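PDB 1XT5: variable region-containing chitin-binding protein 3 from Branchiostoma floridae, which probably binds chitin and may hydrolyse it, as an immune-type receptor of amphioxus whose first variable immunoglobulin domain makes up this chain. Local coordinates for residues S40-A45 and S50-K55. Residues are numbered along the deposited sequence; the frame is centred on the assembly and turned at random.
Sequences SWLKGA and STKVFK
Trp41 sets its CB against two successive residues of the neighbouring strand, 4.1 Å from Val53 CB and 4.1 Å from Phe54 CB. The reason lies in the backbone: Trp41 O accepts from both Val53 N (2.9 Å) and Phe54 N (3.3 Å), the two donors coming from the same face of its carbonyl plane, so a classic beta bulge shifts the antiparallel register by one residue. Phe54 CG stands anti to the backbone N (chi1 177°), which carries the ring out beside the indole, so that Phe54 CD2 comes up to the rim of the indole, almost level with the indole plane. The indole itself runs on into the core, beside the Cys26–Cys109 disulfide, and its NE1 is held by Pro92 O. Within the bulge, Val53 turns toward the strand 40-44 and sets CG2 against Lys43 CB at 3.8 Å, while Lys43 NZ reaches Gly104 O. On the face opposite Trp41 and Phe54, Leu42 and Lys52 run alongside each other, Leu42 CD2 lying 4.2 Å from Lys52 CG, and Leu42 CB meets Ser50 OG at 3.5 Å, a hydroxyl hydrogen-bonded to Pro47 O. Reciprocal Lys43–Thr51 backbone bonds fasten the hairpin near its turn. This bulged hairpin, its tryptophan packed on the intersheet disulfide, corresponds to the C–C′ strands of an immunoglobulin V-set domain.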
loop_
_atom_site.group_PDB
_atom_site.type_symbol
_atom_site.label_atom_id
_atom_site.label_comp_id
_atom_site.label_asym_id
_atom_site.label_seq_id
_atom_site.Cartn_x
_atom_site.Cartn_y
_atom_site.Cartn_z
ATOM N N SER A 40 0.941 1.186 4.372
ATOM C CA SER A 40 -0.369 0.627 4.597
ATOM C C SER A 40 -1.163 0.645 3.295
ATOM O O SER A 40 -1.173 1.648 2.592
ATOM C CB SER A 40 -1.145 1.455 5.628
ATOM O OG SER A 40 -0.460 1.566 6.846
ATOM N N TRP A 41 -1.801 -0.465 2.978
ATOM C CA TRP A 41 -2.839 -0.507 1.935
ATOM C C TRP A 41 -4.148 -0.659 2.668
ATOM O O TRP A 41 -4.323 -1.546 3.518
ATOM C CB TRP A 41 -2.598 -1.648 0.974
ATOM C CG TRP A 41 -1.568 -1.403 -0.064
ATOM C CD1 TRP A 41 -0.236 -1.711 -0.040
ATOM C CD2 TRP A 41 -1.804 -0.739 -1.344
ATOM N NE1 TRP A 41 0.366 -1.291 -1.198
ATOM C CE2 TRP A 41 -0.565 -0.729 -2.012
ATOM C CE3 TRP A 41 -2.946 -0.212 -1.958
ATOM C CZ2 TRP A 41 -0.448 -0.191 -3.305
ATOM C CZ3 TRP A 41 -2.822 0.317 -3.223
ATOM C CH2 TRP A 41 -1.589 0.316 -3.901
ATOM N N LEU A 42 -5.087 0.239 2.352
ATOM C CA LEU A 42 -6.317 0.434 3.070
ATOM C C LEU A 42 -7.457 0.462 2.051
ATOM O O LEU A 42 -7.383 1.279 1.124
ATOM C CB LEU A 42 -6.264 1.743 3.846
ATOM C CG LEU A 42 -5.110 1.880 4.841
ATOM C CD1 LEU A 42 -4.919 3.320 5.291
ATOM C CD2 LEU A 42 -5.255 0.949 6.012
ATOM N N LYS A 43 -8.487 -0.350 2.217
ATOM C CA LYS A 43 -9.583 -0.384 1.233
ATOM C C LYS A 43 -10.766 0.365 1.771
ATOM O O LYS A 43 -11.278 0.051 2.848
ATOM C CB LYS A 43 -9.996 -1.832 0.936
ATOM C CG LYS A 43 -11.033 -1.905 -0.190
ATOM C CD LYS A 43 -11.516 -3.349 -0.331
ATOM C CE LYS A 43 -12.409 -3.492 -1.516
ATOM N NZ LYS A 43 -13.709 -2.884 -1.344
ATOM N N GLY A 44 -11.218 1.390 1.056
ATOM C CA GLY A 44 -12.397 2.138 1.453
ATOM C C GLY A 44 -12.425 3.495 0.765
ATOM O O GLY A 44 -11.607 3.835 -0.069
ATOM N N ALA A 45 -13.415 4.278 1.187
ATOM C CA ALA A 45 -13.598 5.606 0.604
ATOM C C ALA A 45 -12.403 6.543 0.825
ATOM O O ALA A 45 -12.110 7.368 -0.042
ATOM C CB ALA A 45 -14.873 6.235 1.160
ATOM N N SER A 50 -11.842 3.011 6.173
ATOM C CA SER A 50 -11.275 1.909 5.426
ATOM C C SER A 50 -11.157 0.688 6.301
ATOM O O SER A 50 -11.321 0.700 7.506
ATOM C CB SER A 50 -9.884 2.297 4.873
ATOM O OG SER A 50 -9.002 2.457 5.972
ATOM N N THR A 51 -10.820 -0.423 5.653
ATOM C CA THR A 51 -10.403 -1.643 6.301
ATOM C C THR A 51 -8.973 -1.973 5.858
ATOM O O THR A 51 -8.537 -1.670 4.737
ATOM C CB THR A 51 -11.377 -2.798 6.045
ATOM O OG1 THR A 51 -11.149 -3.856 6.976
ATOM C CG2 THR A 51 -11.250 -3.331 4.658
ATOM N N LYS A 52 -8.198 -2.589 6.752
ATOM C CA LYS A 52 -6.812 -2.917 6.456
ATOM C C LYS A 52 -6.698 -4.016 5.457
ATOM O O LYS A 52 -7.308 -5.083 5.597
ATOM C CB LYS A 52 -6.081 -3.309 7.766
ATOM C CG LYS A 52 -5.924 -2.165 8.726
ATOM C CD LYS A 52 -5.402 -2.726 10.057
ATOM C CE LYS A 52 -3.902 -2.915 10.022
ATOM N NZ LYS A 52 -3.280 -2.988 11.362
ATOM N N VAL A 53 -5.798 -3.819 4.477
ATOM C CA VAL A 53 -5.421 -4.865 3.517
ATOM C C VAL A 53 -4.038 -5.433 3.872
ATOM O O VAL A 53 -3.834 -6.630 3.977
ATOM C CB VAL A 53 -5.478 -4.341 2.085
ATOM C CG1 VAL A 53 -5.024 -5.388 1.108
ATOM C CG2 VAL A 53 -6.889 -3.832 1.785
ATOM N N PHE A 54 -3.077 -4.531 4.018
ATOM C CA PHE A 54 -1.690 -4.848 4.203
ATOM C C PHE A 54 -1.050 -3.755 5.041
ATOM O O PHE A 54 -1.356 -2.580 4.861
ATOM C CB PHE A 54 -0.984 -4.977 2.847
ATOM C CG PHE A 54 0.515 -5.242 2.936
ATOM C CD1 PHE A 54 0.982 -6.554 2.919
ATOM C CD2 PHE A 54 1.417 -4.191 3.043
ATOM C CE1 PHE A 54 2.347 -6.791 3.039
ATOM C CE2 PHE A 54 2.785 -4.424 3.193
ATOM C CZ PHE A 54 3.194 -5.737 3.166
ATOM N N LYS A 55 -0.074 -4.141 5.851
ATOM C CA LYS A 55 0.801 -3.195 6.526
ATOM C C LYS A 55 2.223 -3.783 6.535
ATOM O O LYS A 55 2.388 -4.999 6.706
ATOM C CB LYS A 55 0.345 -2.850 7.937
ATOM C CG LYS A 55 0.994 -1.664 8.627
ATOM C CD LYS A 55 0.404 -1.370 9.989
ATOM C CE LYS A 55 1.056 -0.207 10.675
ATOM N NZ LYS A 55 0.435 0.067 12.014
#